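Local coordinates for protein cellulase (PDB 6UI3) that probably hydrolyses internal beta-1,4 bonds of cellulose and related plant polysaccharides, through this TIM-barrel glycoside hydrolase family 5 endoglucanase domain of a longer protein, at residues V67-N72 with A102-H107; I25-G30 with A58-V63. One frame throughout, in Å; residues are numbered along the deposited sequence. Where two conformers were deposited one is given.

From the N terminus, strand 25-29 opens the eight-stranded parallel barrel. The chain leaves it, runs through helix 49-58 and returns as strand 62-65; there interaction 2 (25-30 with 58-63) closes a beta-alpha-beta loop by joining the first two strands. The chain continues past strand 62-65 into the loop holding 67-72, passes through helix 82-96 and comes back as strand 101-105, where interaction 1 (67-72 with 102-107) closes the next loop. The two loops follow in series, neither nesting nor crossing. Strand 62-65 connects them: I103 N lies 2.9 Å from V63 O, a probable hydrogen bond, and I103 packs on T62.

Interaction 1 (V67-N72 with A102-H107)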
ATOM      1  N   VAL A  67      -4.042   8.027   1.408  1.00  6.43           N
ATOM      2  CA  VAL A  67      -4.427   9.394   1.757  1.00  6.77           C
ATOM      3  C   VAL A  67      -3.932  10.376   0.700  1.00  6.56           C
ATOM      4  O   VAL A  67      -2.723  10.471   0.446  1.00  6.58           O
ATOM      5  CB  VAL A  67      -3.907   9.844   3.135  1.00  6.64           C
ATOM      6  CG1 VAL A  67      -4.395  11.266   3.451  1.00  7.96           C
ATOM      7  CG2 VAL A  67      -4.318   8.876   4.229  1.00  7.32           C
ATOM      8  N   ARG A  68      -4.866  11.116   0.095  1.00  6.86           N
ATOM      9  CA  ARG A  68      -4.570  12.291  -0.723  1.00  6.56           C
ATOM     10  C   ARG A  68      -4.570  13.498   0.207  1.00  6.61           C
ATOM     11  O   ARG A  68      -5.522  13.678   0.966  1.00  6.83           O
ATOM     12  CB  ARG A  68      -5.650  12.457  -1.796  1.00  6.72           C
ATOM     13  CG  ARG A  68      -5.445  13.657  -2.711  1.00  7.85           C
ATOM     14  CD  ARG A  68      -6.632  13.893  -3.641  1.00  9.08           C
ATOM     15  NE  ARG A  68      -7.051  12.713  -4.395  1.00  9.42           N
ATOM     16  CZ  ARG A  68      -7.057  12.587  -5.720  1.00  9.70           C
ATOM     17  NH1 ARG A  68      -6.613  13.545  -6.512  1.00  9.99           N
ATOM     18  NH2 ARG A  68      -7.520  11.470  -6.246  1.00  9.77           N
ATOM     19  N   TRP A  69      -3.514  14.316   0.161  1.00  6.94           N
ATOM     20  CA  TRP A  69      -3.370  15.429   1.093  1.00  7.03           C
ATOM     21  C   TRP A  69      -3.608  16.803   0.489  1.00  7.62           C
ATOM     22  O   TRP A  69      -3.910  17.747   1.235  1.00  7.49           O
ATOM     23  CB  TRP A  69      -1.965  15.419   1.707  1.00  7.49           C
ATOM     24  CG  TRP A  69      -1.638  14.165   2.459  1.00  6.48           C
ATOM     25  CD1 TRP A  69      -1.064  13.032   1.957  1.00  7.09           C
ATOM     26  CD2 TRP A  69      -1.872  13.910   3.857  1.00  6.47           C
ATOM     27  NE1 TRP A  69      -0.915  12.092   2.961  1.00  6.81           N
ATOM     28  CE2 TRP A  69      -1.408  12.606   4.131  1.00  6.68           C
ATOM     29  CE3 TRP A  69      -2.442  14.654   4.897  1.00  7.83           C
ATOM     30  CZ2 TRP A  69      -1.479  12.040   5.403  1.00  7.60           C
ATOM     31  CZ3 TRP A  69      -2.522  14.084   6.160  1.00  8.18           C
ATOM     32  CH2 TRP A  69      -2.039  12.795   6.401  1.00  8.23           C
ATOM     33  N   ASP A  70      -3.471  16.948  -0.827  1.00  7.50           N
ATOM     34  CA  ASP A  70      -3.366  18.269  -1.441  1.00  8.30           C
ATOM     35  C   ASP A  70      -4.700  18.930  -1.766  1.00  8.79           C
ATOM     36  O   ASP A  70      -4.701  19.999  -2.382  1.00  9.96           O
ATOM     37  CB  ASP A  70      -2.392  18.272  -2.625  1.00  7.81           C
ATOM     38  CG  ASP A  70      -2.792  17.378  -3.775  1.00  8.32           C
ATOM     39  OD1 ASP A  70      -3.745  16.589  -3.646  1.00  9.27           O
ATOM     40  OD2 ASP A  70      -2.118  17.471  -4.828  1.00  9.38           O
ATOM     41  N   GLU A  71      -5.821  18.386  -1.303  1.00  7.81           N
ATOM     42  CA  GLU A  71      -7.072  19.137  -1.251  1.00  8.48           C
ATOM     43  C   GLU A  71      -7.299  19.726   0.130  1.00  8.93           C
ATOM     44  O   GLU A  71      -8.318  20.394   0.348  1.00 10.59           O
ATOM     45  CB  GLU A  71      -8.265  18.268  -1.670  1.00  9.87           C
ATOM     46  CG  GLU A  71      -8.103  17.682  -3.074  1.00 13.67           C
ATOM     47  CD  GLU A  71      -9.279  16.847  -3.563  1.00 16.20           C
ATOM     48  OE1 GLU A  71      -9.902  16.129  -2.787  1.00 15.80           O
ATOM     49  OE2 GLU A  71      -9.567  16.909  -4.769  1.00 21.44           O
ATOM     50  N   ASN A  72      -6.358  19.522   1.056  1.00  7.95           N
ATOM     51  CA  ASN A  72      -6.485  19.971   2.438  1.00  8.10           C
ATOM     52  C   ASN A  72      -5.314  20.824   2.893  1.00  8.43           C
ATOM     53  O   ASN A  72      -4.986  20.870   4.091  1.00 10.35           O
ATOM     54  CB  ASN A  72      -6.725  18.790   3.364  1.00  9.49           C
ATOM     55  CG  ASN A  72      -8.124  18.316   3.280  1.00  9.89           C
ATOM     56  OD1 ASN A  72      -9.005  18.854   3.948  1.00 11.92           O
ATOM     57  ND2 ASN A  72      -8.374  17.338   2.420  1.00 10.46           N
ATOM     58  N   ALA A 102      -0.966  -0.378  10.630  1.00  7.76           N
ATOM     59  CA  ALA A 102      -1.577   0.680   9.837  1.00  7.78           C
ATOM     60  C   ALA A 102      -0.498   1.334   8.995  1.00  8.05           C
ATOM     61  O   ALA A 102       0.542   1.735   9.529  1.00  8.95           O
ATOM     62  CB  ALA A 102      -2.187   1.741  10.749  1.00  8.89           C
ATOM     63  N   ILE A 103      -0.739   1.460   7.691  1.00  6.97           N
ATOM     64  CA  ILE A 103       0.204   2.103   6.770  1.00  7.41           C
ATOM     65  C   ILE A 103      -0.439   3.397   6.297  1.00  6.47           C
ATOM     66  O   ILE A 103      -1.561   3.371   5.783  1.00  8.08           O
ATOM     67  CB  ILE A 103       0.531   1.198   5.566  1.00  7.24           C
ATOM     68  CG1 ILE A 103       1.229  -0.090   6.018  1.00  7.94           C
ATOM     69  CG2 ILE A 103       1.388   1.947   4.536  1.00  8.34           C
ATOM     70  CD1 ILE A 103       1.118  -1.226   5.024  1.00  8.72           C
ATOM     71  N   VAL A 104       0.266   4.524   6.441  1.00  7.27           N
ATOM     72  CA  VAL A 104      -0.163   5.822   5.920  1.00  7.61           C
ATOM     73  C   VAL A 104       0.802   6.244   4.817  1.00  6.36           C
ATOM     74  O   VAL A 104       2.014   6.054   4.937  1.00  7.33           O
ATOM     75  CB  VAL A 104      -0.190   6.874   7.046  1.00  9.14           C
ATOM     76  CG1 VAL A 104      -0.451   8.280   6.487  1.00 11.19           C
ATOM     77  CG2 VAL A 104      -1.244   6.560   8.075  1.00 11.30           C
ATOM     78  N   ASN A 105       0.266   6.843   3.748  1.00  6.62           N
ATOM     79  CA  ASN A 105       1.080   7.205   2.595  1.00  6.88           C
ATOM     80  C   ASN A 105       0.694   8.597   2.090  1.00  6.69           C
ATOM     81  O   ASN A 105      -0.053   9.335   2.728  1.00  7.18           O
ATOM     82  CB  ASN A 105       0.969   6.128   1.499  1.00  7.73           C
ATOM     83  CG  ASN A 105      -0.373   6.127   0.788  1.00  7.64           C
ATOM     84  OD1 ASN A 105      -1.238   6.962   1.057  1.00  7.16           O
ATOM     85  ND2 ASN A 105      -0.561   5.162  -0.124  1.00  8.53           N
ATOM     86  N   ILE A 106       1.272   8.952   0.937  1.00  6.70           N
ATOM     87  CA  ILE A 106       0.795  10.010   0.052  1.00  6.85           C
ATOM     88  C   ILE A 106       0.289   9.313  -1.202  1.00  6.53           C
ATOM     89  O   ILE A 106       1.026   8.528  -1.806  1.00  7.03           O
ATOM     90  CB  ILE A 106       1.929  11.001  -0.291  1.00  6.93           C
ATOM     91  CG1 ILE A 106       2.463  11.686   0.975  1.00  7.41           C
ATOM     92  CG2 ILE A 106       1.439  12.014  -1.330  1.00  7.69           C
ATOM     93  CD1 ILE A 106       3.607  12.664   0.718  1.00  8.23           C
ATOM     94  N   HIS A 107      -0.951   9.600  -1.598  1.00  6.45           N
ATOM     95  CA  HIS A 107      -1.654   8.789  -2.602  1.00  6.33           C
ATOM     96  C   HIS A 107      -2.479   9.722  -3.474  1.00  7.17           C
ATOM     97  O   HIS A 107      -3.418  10.367  -3.006  1.00  8.21           O
ATOM     98  CB  HIS A 107      -2.541   7.778  -1.864  1.00  7.23           C
ATOM     99  CG  HIS A 107      -2.957   6.574  -2.647  1.00  7.28           C
ATOM    100  ND1 HIS A 107      -2.660   5.294  -2.226  1.00  7.68           N
ATOM    101  CD2 HIS A 107      -3.703   6.453  -3.765  1.00  8.04           C
ATOM    102  CE1 HIS A 107      -3.205   4.439  -3.072  1.00  7.96           C
ATOM    103  NE2 HIS A 107      -3.839   5.111  -4.011  1.00  8.26           N
TER
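V67 and N105 meet where the chain leaves strands 62-65 and 101-105. The backbone N of V67 donates to N105 OD1 at 3.0 Å, in the carbonyl plane of the amide and with an angle at the hydrogen of 157°. N105 CG sits between its own backbone N and carbonyl carbon (chi1 72°), which brings the amide to V67. The other end of that amide, ND2, donates to H107 ND1 at 3.0 Å, close to the imidazole plane, so N105 bridges V67 and H107 and its two bonds fix which way the amide is flipped. A weak bond of 2.8 Å from H107 N to V67 O adds a backbone link, while H107 CB lies against the backbone N and O of V67. Segment 67-72 lies in the loop after strand 62-65, and 102-107 runs off the C-terminal end of strand 101-105, the end of a TIM barrel that carries the active site in this family; the side chain of H107 also touches R64 of strand 62-65. W69 points its indole across the contact. Its NE1 reaches N105 O at 2.9 Å, nearly straight at 170°, on a carbonyl lone pair and almost in the ring plane. V104 CG1 lies at the same edge, 4.0 Å from W69 CZ2, and I106 CG1 packs obliquely against W69 CD1 at 3.9 Å. V67 CG1, anti to its backbone N, covers the centre of one indole face from 3.3 Å above the plane. V88 of helix 82-96 also packs on W69, whose backbone N is hydrogen-bonded to N109 OD1.

Interaction 2 (I25-G30 with A58-V63); sequences IGWNLG and AGFNTV
I25 O receives two backbone donors from the returning chain. N61 N makes the strong bond, 2.8 Å to I25 O and nearly along the C=O axis, whereas T62 N reaches the same oxygen weakly at 3.4 Å. One water accepts from I25 N and donates to O of G59, the residue just after helix 49-58, whose positive phi completes a Schellman motif. Farther along, W27 N bonds weakly to T62 O at 3.0 Å, and V63 CA makes a CH...O contact with W27 O. These links pair G26 with T62 and W27 with V63 as parallel neighbours in the beta-alpha-beta unit. Beside them I25 CG2 packs on F60 CD2, and the edge of the W27 indole approaches one face of the phenyl ring, the planes 63° apart. W27 CG is anti to its backbone N (chi1 -174°), laying the indole alongside V63; V63 CG1 meets W27 CE3 at the ring edge, 3.9 Å away. Side-chain polar groups find partners beyond the two segments: W27 NE1 at D305 OD2, T62 OG1 at M23 O, N28 ND2 at G270 O and N28 OD1 at R64 NH1. Cohesion between the segments therefore rests on one strong backbone bond, weaker ones, a bridging water and close apolar and aromatic packing, with no side-chain hydrogen bond between them.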
ATOM      1  N   ILE A  25      -1.630 -11.108   6.872  1.00 10.88           N
ATOM      2  CA  ILE A  25      -2.602 -10.849   5.803  0.52 11.07           C
ATOM      3  C   ILE A  25      -3.120  -9.419   5.924  1.00  9.93           C
ATOM      4  O   ILE A  25      -3.496  -9.003   7.031  1.00 10.76           O
ATOM      5  CB  ILE A  25      -3.770 -11.856   5.925  0.52 12.86           C
ATOM      6  CG1 ILE A  25      -3.252 -13.298   5.916  0.52 13.93           C
ATOM      7  CG2 ILE A  25      -4.807 -11.634   4.822  0.52 12.99           C
ATOM      8  CD1 ILE A  25      -4.306 -14.335   6.234  0.52 15.31           C
ATOM      9  N   GLY A  26      -3.220  -8.691   4.812  1.00  8.57           N
ATOM     10  CA  GLY A  26      -3.597  -7.297   4.856  1.00  9.07           C
ATOM     11  C   GLY A  26      -4.646  -6.874   3.837  1.00  7.29           C
ATOM     12  O   GLY A  26      -5.123  -7.664   3.012  1.00  7.93           O
ATOM     13  N   TRP A  27      -4.951  -5.581   3.893  1.00  7.32           N
ATOM     14  CA  TRP A  27      -6.146  -5.021   3.272  1.00  7.17           C
ATOM     15  C   TRP A  27      -5.956  -3.522   3.121  1.00  7.92           C
ATOM     16  O   TRP A  27      -5.391  -2.871   4.004  1.00  9.07           O
ATOM     17  CB  TRP A  27      -7.313  -5.328   4.208  1.00  7.49           C
ATOM     18  CG  TRP A  27      -8.698  -4.983   3.765  1.00  7.90           C
ATOM     19  CD1 TRP A  27      -9.566  -5.802   3.106  1.00  8.35           C
ATOM     20  CD2 TRP A  27      -9.415  -3.765   4.019  1.00  8.34           C
ATOM     21  NE1 TRP A  27     -10.779  -5.174   2.938  1.00  8.84           N
ATOM     22  CE2 TRP A  27     -10.709  -3.920   3.484  1.00  8.31           C
ATOM     23  CE3 TRP A  27      -9.094  -2.564   4.657  1.00  8.38           C
ATOM     24  CZ2 TRP A  27     -11.677  -2.913   3.564  1.00  8.85           C
ATOM     25  CZ3 TRP A  27     -10.053  -1.575   4.738  1.00  8.02           C
ATOM     26  CH2 TRP A  27     -11.318  -1.742   4.179  1.00  8.83           C
ATOM     27  N   ASN A  28      -6.387  -2.977   1.985  1.00  7.14           N
ATOM     28  CA  ASN A  28      -6.368  -1.541   1.737  1.00  6.68           C
ATOM     29  C   ASN A  28      -7.771  -0.953   1.869  1.00  6.79           C
ATOM     30  O   ASN A  28      -8.733  -1.477   1.293  1.00  7.20           O
ATOM     31  CB  ASN A  28      -5.941  -1.190   0.300  1.00  6.50           C
ATOM     32  CG  ASN A  28      -4.468  -1.345   0.054  1.00  6.53           C
ATOM     33  OD1 ASN A  28      -3.707  -0.375   0.091  1.00  7.22           O
ATOM     34  ND2 ASN A  28      -4.053  -2.564  -0.267  1.00  7.68           N
ATOM     35  N   LEU A  29      -7.857   0.204   2.529  1.00  7.22           N
ATOM     36  CA  LEU A  29      -9.063   1.040   2.586  1.00  7.37           C
ATOM     37  C   LEU A  29      -9.179   1.835   1.280  1.00  6.97           C
ATOM     38  O   LEU A  29      -8.892   3.027   1.199  1.00  7.48           O
ATOM     39  CB  LEU A  29      -8.981   1.947   3.813  1.00  7.54           C
ATOM     40  CG  LEU A  29     -10.194   2.806   4.121  1.00  7.70           C
ATOM     41  CD1 LEU A  29     -11.396   1.976   4.536  1.00  9.03           C
ATOM     42  CD2 LEU A  29      -9.848   3.826   5.222  1.00  8.80           C
ATOM     43  N   GLY A  30      -9.597   1.127   0.227  1.00  7.20           N
ATOM     44  CA  GLY A  30      -9.542   1.694  -1.117  1.00  7.75           C
ATOM     45  C   GLY A  30     -10.685   2.648  -1.416  1.00  8.05           C
ATOM     46  O   GLY A  30     -11.791   2.534  -0.878  1.00  7.76           O
ATOM     47  N   ALA A  58     -12.087 -11.399  11.005  1.00 11.64           N
ATOM     48  CA  ALA A  58     -11.963 -12.244   9.825  1.00 12.32           C
ATOM     49  C   ALA A  58     -10.540 -12.728   9.578  1.00 12.46           C
ATOM     50  O   ALA A  58     -10.340 -13.584   8.715  1.00 13.34           O
ATOM     51  CB  ALA A  58     -12.436 -11.484   8.585  1.00 12.67           C
ATOM     52  N   GLY A  59      -9.557 -12.212  10.311  1.00 11.75           N
ATOM     53  CA  GLY A  59      -8.192 -12.694  10.219  1.00 11.57           C
ATOM     54  C   GLY A  59      -7.193 -11.743   9.600  1.00 10.69           C
ATOM     55  O   GLY A  59      -6.030 -12.133   9.420  1.00 11.66           O
ATOM     56  N   PHE A  60      -7.589 -10.529   9.249  1.00  9.41           N
ATOM     57  CA  PHE A  60      -6.634  -9.544   8.752  1.00  9.66           C
ATOM     58  C   PHE A  60      -5.835  -8.938   9.901  1.00  9.63           C
ATOM     59  O   PHE A  60      -6.345  -8.756  11.014  1.00 10.03           O
ATOM     60  CB  PHE A  60      -7.359  -8.434   7.989  1.00  9.21           C
ATOM     61  CG  PHE A  60      -7.984  -8.905   6.704  1.00  9.11           C
ATOM     62  CD1 PHE A  60      -9.316  -9.281   6.656  1.00 10.20           C
ATOM     63  CD2 PHE A  60      -7.234  -8.964   5.536  1.00  9.53           C
ATOM     64  CE1 PHE A  60      -9.874  -9.729   5.464  1.00 10.44           C
ATOM     65  CE2 PHE A  60      -7.796  -9.409   4.348  1.00 10.18           C
ATOM     66  CZ  PHE A  60      -9.110  -9.781   4.318  1.00 10.42           C
ATOM     67  N   ASN A  61      -4.584  -8.574   9.608  1.00  8.76           N
ATOM     68  CA  ASN A  61      -3.668  -8.041  10.601  1.00  8.81           C
ATOM     69  C   ASN A  61      -3.063  -6.698  10.233  1.00  9.23           C
ATOM     70  O   ASN A  61      -2.396  -6.090  11.084  1.00  9.22           O
ATOM     71  CB  ASN A  61      -2.515  -9.041  10.804  1.00 13.03           C
ATOM     72  CG  ASN A  61      -1.808  -8.864  12.107  1.00 15.41           C
ATOM     73  OD1 ASN A  61      -2.434  -8.849  13.168  1.00 16.74           O
ATOM     74  ND2 ASN A  61      -0.486  -8.792  12.054  1.00 13.96           N
ATOM     75  N   THR A  62      -3.230  -6.236   8.991  1.00  8.41           N
ATOM     76  CA  THR A  62      -2.612  -5.017   8.486  1.00  8.13           C
ATOM     77  C   THR A  62      -3.611  -4.277   7.608  1.00  8.18           C
ATOM     78  O   THR A  62      -4.258  -4.898   6.748  1.00  8.67           O
ATOM     79  CB  THR A  62      -1.372  -5.359   7.637  1.00  9.38           C
ATOM     80  OG1 THR A  62      -0.344  -5.918   8.453  1.00  9.71           O
ATOM     81  CG2 THR A  62      -0.811  -4.122   6.935  1.00 10.12           C
ATOM     82  N   VAL A  63      -3.727  -2.964   7.801  1.00  7.45           N
ATOM     83  CA  VAL A  63      -4.556  -2.112   6.957  1.00  8.04           C
ATOM     84  C   VAL A  63      -3.716  -0.972   6.398  1.00  7.82           C
ATOM     85  O   VAL A  63      -3.100  -0.206   7.153  1.00  8.51           O
ATOM     86  CB  VAL A  63      -5.779  -1.546   7.706  1.00  9.34           C
ATOM     87  CG1 VAL A  63      -6.531  -0.547   6.815  1.00 10.83           C
ATOM     88  CG2 VAL A  63      -6.713  -2.664   8.161  1.00 10.72           C
TER
HETATM   89  O   HOH W   1      -3.306 -11.953   9.398  0.89 13.75           O